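Local atomic coordinates of WbbM protein (Klebsiella pneumoniae, PDB entry 6U4B), a protein that is a trimeric, bifunctional O-antigen polymerase, probably building its polysaccharide through two glycosyltransferase modules in each chain. Residues L154-N168 / F204-F216. Numbering follows the deposited sequence.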
loop_
_atom_site.group_PDB
_atom_site.type_symbol
_atom_site.label_atom_id
_atom_site.label_comp_id
_atom_site.label_asym_id
_atom_site.label_seq_id
_atom_site.Cartn_x
_atom_site.Cartn_y
_atom_site.Cartn_z
ATOM N N LEU A 154 -20.921 26.948 -49.583
ATOM C CA LEU A 154 -21.385 25.643 -49.124
ATOM C C LEU A 154 -21.589 24.716 -50.322
ATOM O O LEU A 154 -21.492 25.169 -51.468
ATOM C CB LEU A 154 -22.667 25.793 -48.288
ATOM C CG LEU A 154 -24.021 26.221 -48.856
ATOM C CD1 LEU A 154 -25.062 26.167 -47.745
ATOM C CD2 LEU A 154 -23.964 27.611 -49.438
ATOM N N PRO A 155 -21.831 23.412 -50.112
ATOM C CA PRO A 155 -22.006 22.510 -51.259
ATOM C C PRO A 155 -23.299 22.735 -52.020
ATOM O O PRO A 155 -24.128 23.565 -51.627
ATOM C CB PRO A 155 -21.985 21.118 -50.612
ATOM C CG PRO A 155 -22.373 21.345 -49.207
ATOM C CD PRO A 155 -21.752 22.656 -48.850
ATOM N N LYS A 156 -23.475 21.985 -53.106
ATOM C CA LYS A 156 -24.704 22.056 -53.877
ATOM C C LYS A 156 -25.865 21.467 -53.086
ATOM O O LYS A 156 -25.689 20.573 -52.253
ATOM C CB LYS A 156 -24.552 21.309 -55.202
ATOM C CG LYS A 156 -23.437 21.823 -56.097
ATOM C CD LYS A 156 -23.631 21.368 -57.538
ATOM C CE LYS A 156 -22.519 20.438 -57.987
ATOM N NZ LYS A 156 -22.065 20.760 -59.369
ATOM N N LYS A 157 -27.063 21.987 -53.344
ATOM C CA LYS A 157 -28.261 21.392 -52.770
ATOM C C LYS A 157 -28.419 19.957 -53.255
ATOM O O LYS A 157 -27.957 19.588 -54.339
ATOM C CB LYS A 157 -29.505 22.202 -53.144
ATOM C CG LYS A 157 -29.707 23.482 -52.348
ATOM C CD LYS A 157 -31.015 24.154 -52.742
ATOM C CE LYS A 157 -31.246 25.441 -51.967
ATOM N NZ LYS A 157 -32.478 26.142 -52.428
ATOM N N TRP A 158 -29.080 19.146 -52.439
ATOM C CA TRP A 158 -29.397 17.769 -52.778
ATOM C C TRP A 158 -30.911 17.610 -52.828
ATOM O O TRP A 158 -31.628 18.139 -51.974
ATOM C CB TRP A 158 -28.782 16.799 -51.762
ATOM C CG TRP A 158 -28.964 15.354 -52.113
ATOM C CD1 TRP A 158 -28.338 14.667 -53.113
ATOM C CD2 TRP A 158 -29.817 14.412 -51.453
ATOM N NE1 TRP A 158 -28.757 13.359 -53.122
ATOM C CE2 TRP A 158 -29.664 13.176 -52.113
ATOM C CE3 TRP A 158 -30.699 14.495 -50.370
ATOM C CZ2 TRP A 158 -30.360 12.032 -51.725
ATOM C CZ3 TRP A 158 -31.389 13.359 -49.987
ATOM C CH2 TRP A 158 -31.215 12.143 -50.663
ATOM N N SER A 159 -31.392 16.888 -53.835
ATOM C CA SER A 159 -32.822 16.738 -54.065
ATOM C C SER A 159 -33.355 15.520 -53.325
ATOM O O SER A 159 -32.830 14.412 -53.479
ATOM C CB SER A 159 -33.115 16.616 -55.561
ATOM O OG SER A 159 -34.471 16.275 -55.788
ATOM N N VAL A 160 -34.402 15.730 -52.521
ATOM C CA VAL A 160 -35.022 14.631 -51.786
ATOM C C VAL A 160 -36.048 13.873 -52.611
ATOM O O VAL A 160 -36.492 12.797 -52.189
ATOM C CB VAL A 160 -35.697 15.139 -50.497
ATOM C CG1 VAL A 160 -34.669 15.770 -49.573
ATOM C CG2 VAL A 160 -36.803 16.128 -50.830
ATOM N N THR A 161 -36.443 14.399 -53.773
ATOM C CA THR A 161 -37.432 13.702 -54.588
ATOM C C THR A 161 -36.849 12.456 -55.240
ATOM O O THR A 161 -37.576 11.484 -55.475
ATOM C CB THR A 161 -38.003 14.642 -55.652
ATOM O OG1 THR A 161 -36.934 15.318 -56.324
ATOM C CG2 THR A 161 -38.930 15.666 -55.015
ATOM N N ALA A 162 -35.547 12.461 -55.538
ATOM C CA ALA A 162 -34.915 11.265 -56.083
ATOM C C ALA A 162 -34.879 10.136 -55.062
ATOM O O ALA A 162 -34.995 8.963 -55.432
ATOM C CB ALA A 162 -33.501 11.588 -56.568
ATOM N N ALA A 163 -34.727 10.466 -53.781
ATOM C CA ALA A 163 -34.729 9.465 -52.723
ATOM C C ALA A 163 -36.126 8.967 -52.381
ATOM O O ALA A 163 -36.261 8.115 -51.496
ATOM C CB ALA A 163 -34.058 10.026 -51.467
ATOM N N GLY A 164 -37.161 9.472 -53.050
ATOM C CA GLY A 164 -38.523 9.032 -52.831
ATOM C C GLY A 164 -39.345 9.901 -51.906
ATOM O O GLY A 164 -40.507 9.566 -51.645
ATOM N N SER A 165 -38.789 11.000 -51.408
ATOM C CA SER A 165 -39.485 11.868 -50.472
ATOM C C SER A 165 -40.288 12.929 -51.214
ATOM O O SER A 165 -39.918 13.368 -52.307
ATOM C CB SER A 165 -38.495 12.541 -49.521
ATOM O OG SER A 165 -37.771 11.576 -48.778
ATOM N N LYS A 166 -41.399 13.343 -50.600
ATOM C CA LYS A 166 -42.232 14.382 -51.196
ATOM C C LYS A 166 -41.619 15.766 -51.011
ATOM O O LYS A 166 -41.669 16.599 -51.925
ATOM C CB LYS A 166 -43.638 14.338 -50.596
ATOM C CG LYS A 166 -44.550 15.462 -51.064
ATOM C CD LYS A 166 -45.973 15.283 -50.554
ATOM C CE LYS A 166 -46.868 16.422 -51.019
ATOM N NZ LYS A 166 -48.289 16.219 -50.627
ATOM N N ASN A 167 -41.040 16.025 -49.843
ATOM C CA ASN A 167 -40.436 17.318 -49.537
ATOM C C ASN A 167 -39.465 17.113 -48.374
ATOM O O ASN A 167 -39.246 15.988 -47.924
ATOM C CB ASN A 167 -41.519 18.362 -49.240
ATOM C CG ASN A 167 -42.536 17.884 -48.218
ATOM O OD1 ASN A 167 -42.189 17.240 -47.228
ATOM N ND2 ASN A 167 -43.802 18.204 -48.454
ATOM N N ASN A 168 -38.875 18.212 -47.891
ATOM C CA ASN A 168 -37.839 18.095 -46.866
ATOM C C ASN A 168 -38.413 17.602 -45.545
ATOM O O ASN A 168 -37.752 16.851 -44.817
ATOM C CB ASN A 168 -37.129 19.435 -46.681
ATOM C CG ASN A 168 -36.239 19.789 -47.856
ATOM O OD1 ASN A 168 -35.368 19.010 -48.252
ATOM N ND2 ASN A 168 -36.461 20.966 -48.430
ATOM N N PHE A 204 -38.931 25.800 -46.388
ATOM C CA PHE A 204 -38.004 24.674 -46.407
ATOM C C PHE A 204 -38.743 23.346 -46.321
ATOM O O PHE A 204 -38.439 22.408 -47.067
ATOM C CB PHE A 204 -36.999 24.797 -45.265
ATOM C CG PHE A 204 -36.222 23.539 -45.019
ATOM C CD1 PHE A 204 -35.274 23.107 -45.932
ATOM C CD2 PHE A 204 -36.450 22.778 -43.886
ATOM C CE1 PHE A 204 -34.558 21.942 -45.715
ATOM C CE2 PHE A 204 -35.740 21.613 -43.662
ATOM C CZ PHE A 204 -34.791 21.194 -44.576
ATOM N N ASN A 205 -39.713 23.245 -45.408
ATOM C CA ASN A 205 -40.418 21.980 -45.219
ATOM C C ASN A 205 -41.166 21.561 -46.479
ATOM O O ASN A 205 -41.237 20.369 -46.796
ATOM C CB ASN A 205 -41.374 22.081 -44.031
ATOM C CG ASN A 205 -40.671 21.876 -42.700
ATOM O OD1 ASN A 205 -39.629 21.224 -42.632
ATOM N ND2 ASN A 205 -41.243 22.427 -41.635
ATOM N N ASP A 206 -41.723 22.523 -47.215
ATOM C CA ASP A 206 -42.431 22.213 -48.451
ATOM C C ASP A 206 -41.514 22.127 -49.664
ATOM O O ASP A 206 -41.964 21.683 -50.726
ATOM C CB ASP A 206 -43.524 23.251 -48.727
ATOM C CG ASP A 206 -44.682 23.157 -47.750
ATOM O OD1 ASP A 206 -45.642 23.945 -47.889
ATOM O OD2 ASP A 206 -44.624 22.306 -46.837
ATOM N N ALA A 207 -40.257 22.538 -49.540
ATOM C CA ALA A 207 -39.334 22.464 -50.661
ATOM C C ALA A 207 -38.849 21.031 -50.868
ATOM O O ALA A 207 -38.897 20.190 -49.966
ATOM C CB ALA A 207 -38.138 23.392 -50.445
ATOM N N SER A 208 -38.372 20.762 -52.080
ATOM C CA SER A 208 -37.903 19.439 -52.466
ATOM C C SER A 208 -36.382 19.328 -52.479
ATOM O O SER A 208 -35.849 18.318 -52.952
ATOM C CB SER A 208 -38.466 19.066 -53.839
ATOM O OG SER A 208 -38.039 19.985 -54.830
ATOM N N ASP A 209 -35.671 20.333 -51.976
ATOM C CA ASP A 209 -34.217 20.303 -51.985
ATOM C C ASP A 209 -33.696 21.168 -50.847
ATOM O O ASP A 209 -34.441 21.924 -50.218
ATOM C CB ASP A 209 -33.659 20.757 -53.342
ATOM C CG ASP A 209 -34.056 22.182 -53.699
ATOM O OD1 ASP A 209 -33.531 22.712 -54.701
ATOM O OD2 ASP A 209 -34.879 22.779 -52.975
ATOM N N GLY A 210 -32.403 21.043 -50.586
ATOM C CA GLY A 210 -31.781 21.803 -49.522
ATOM C C GLY A 210 -30.359 21.344 -49.310
ATOM O O GLY A 210 -29.892 20.369 -49.909
ATOM N N TYR A 211 -29.669 22.072 -48.437
ATOM C CA TYR A 211 -28.270 21.790 -48.126
ATOM C C TYR A 211 -28.224 20.792 -46.976
ATOM O O TYR A 211 -28.339 21.165 -45.807
ATOM C CB TYR A 211 -27.527 23.074 -47.780
ATOM C CG TYR A 211 -27.622 24.144 -48.844
ATOM C CD1 TYR A 211 -28.496 25.213 -48.703
ATOM C CD2 TYR A 211 -26.837 24.085 -49.988
ATOM C CE1 TYR A 211 -28.584 26.196 -49.671
ATOM C CE2 TYR A 211 -26.916 25.064 -50.961
ATOM C CZ TYR A 211 -27.793 26.115 -50.798
ATOM O OH TYR A 211 -27.877 27.092 -51.767
ATOM N N TYR A 212 -28.060 19.510 -47.312
ATOM C CA TYR A 212 -27.964 18.451 -46.308
ATOM C C TYR A 212 -26.491 18.260 -45.965
ATOM O O TYR A 212 -25.806 17.355 -46.450
ATOM C CB TYR A 212 -28.622 17.174 -46.814
ATOM C CG TYR A 212 -30.128 17.253 -46.747
ATOM C CD1 TYR A 212 -30.858 17.863 -47.760
ATOM C CD2 TYR A 212 -30.818 16.748 -45.653
ATOM C CE1 TYR A 212 -32.236 17.951 -47.692
ATOM C CE2 TYR A 212 -32.193 16.830 -45.577
ATOM C CZ TYR A 212 -32.898 17.433 -46.598
ATOM O OH TYR A 212 -34.268 17.515 -46.522
ATOM N N THR A 213 -26.003 19.145 -45.101
ATOM C CA THR A 213 -24.581 19.241 -44.822
ATOM C C THR A 213 -24.383 20.045 -43.546
ATOM O O THR A 213 -25.278 20.768 -43.096
ATOM C CB THR A 213 -23.832 19.905 -45.982
ATOM O OG1 THR A 213 -22.420 19.836 -45.752
ATOM C CG2 THR A 213 -24.250 21.367 -46.106
ATOM N N ASN A 214 -23.195 19.891 -42.963
ATOM C CA ASN A 214 -22.677 20.799 -41.948
ATOM C C ASN A 214 -21.362 21.417 -42.407
ATOM O O ASN A 214 -20.581 21.910 -41.588
ATOM C CB ASN A 214 -22.503 20.075 -40.612
ATOM C CG ASN A 214 -21.866 18.711 -40.774
ATOM O OD1 ASN A 214 -21.996 18.073 -41.818
ATOM N ND2 ASN A 214 -21.176 18.253 -39.742
ATOM N N MET A 215 -21.110 21.386 -43.711
ATOM C CA MET A 215 -19.872 21.866 -44.302
ATOM C C MET A 215 -20.151 23.203 -44.981
ATOM O O MET A 215 -20.942 23.268 -45.927
ATOM C CB MET A 215 -19.336 20.839 -45.299
ATOM C CG MET A 215 -17.912 21.064 -45.765
ATOM S SD MET A 215 -17.217 19.560 -46.479
ATOM C CE MET A 215 -18.381 19.236 -47.801
ATOM N N PHE A 216 -19.517 24.264 -44.489
ATOM C CA PHE A 216 -19.773 25.594 -45.025
ATOM C C PHE A 216 -18.608 26.510 -44.685
ATOM O O PHE A 216 -17.770 26.195 -43.838
ATOM C CB PHE A 216 -21.085 26.181 -44.482
ATOM C CG PHE A 216 -21.140 26.271 -42.975
ATOM C CD1 PHE A 216 -21.818 25.317 -42.234
ATOM C CD2 PHE A 216 -20.518 27.312 -42.301
ATOM C CE1 PHE A 216 -21.874 25.399 -40.850
ATOM C CE2 PHE A 216 -20.568 27.399 -40.921
ATOM C CZ PHE A 216 -21.248 26.443 -40.194
HETATM O O HOH W 1 -35.123 16.558 -44.334
#
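Asn-168 turns CG away from its carbonyl carbon (chi1 -71°) and Tyr-212 does likewise, which brings the amide and the phenol together at the start of helix 168-173. The hydroxyl OH of Tyr-212 donates to OD1 of Asn-168 over 2.5 Å, the amide and ring planes lying 44° apart. On the other branch, ND2 of Asn-168 gives one hydrogen to Phe-204 O at 2.8 Å, almost exactly in the amide plane, and the other to Asp-209 O at 2.9 Å, approaching from above that carbonyl's plane. Its CB meanwhile lies over a face of the Phe-204 ring. Asparagine suits this spot because one flat group both accepts and donates twice. A water links Tyr-212 OH to Asn-168 O.

Beside this cluster, 158-159 and 209-210 pair as antiparallel strands; Trp-158 N reaches Gly-210 O nearly straight (174°), while the return bond is weak. Gly-210 has no side chain, and Phe-204 CE1 comes within 4.7 Å of its CA. CH-pi contacts sandwich the Tyr-211 ring: Leu-154 CD1, an apolar methyl, lies 3.5 Å from its centroid on one face, and Lys-157 CG 3.6 Å from it on the other, the extended aliphatic chain carrying the amine past the ring. Tyr-211 OH is hydrogen-bonded to Glu-279 OE1.

With both amide hydrogens and OD1 engaged, the buried Asn-168 side chain is fixed in rotation, tying the ends of two helices to strand 209-210 of the mixed sheet.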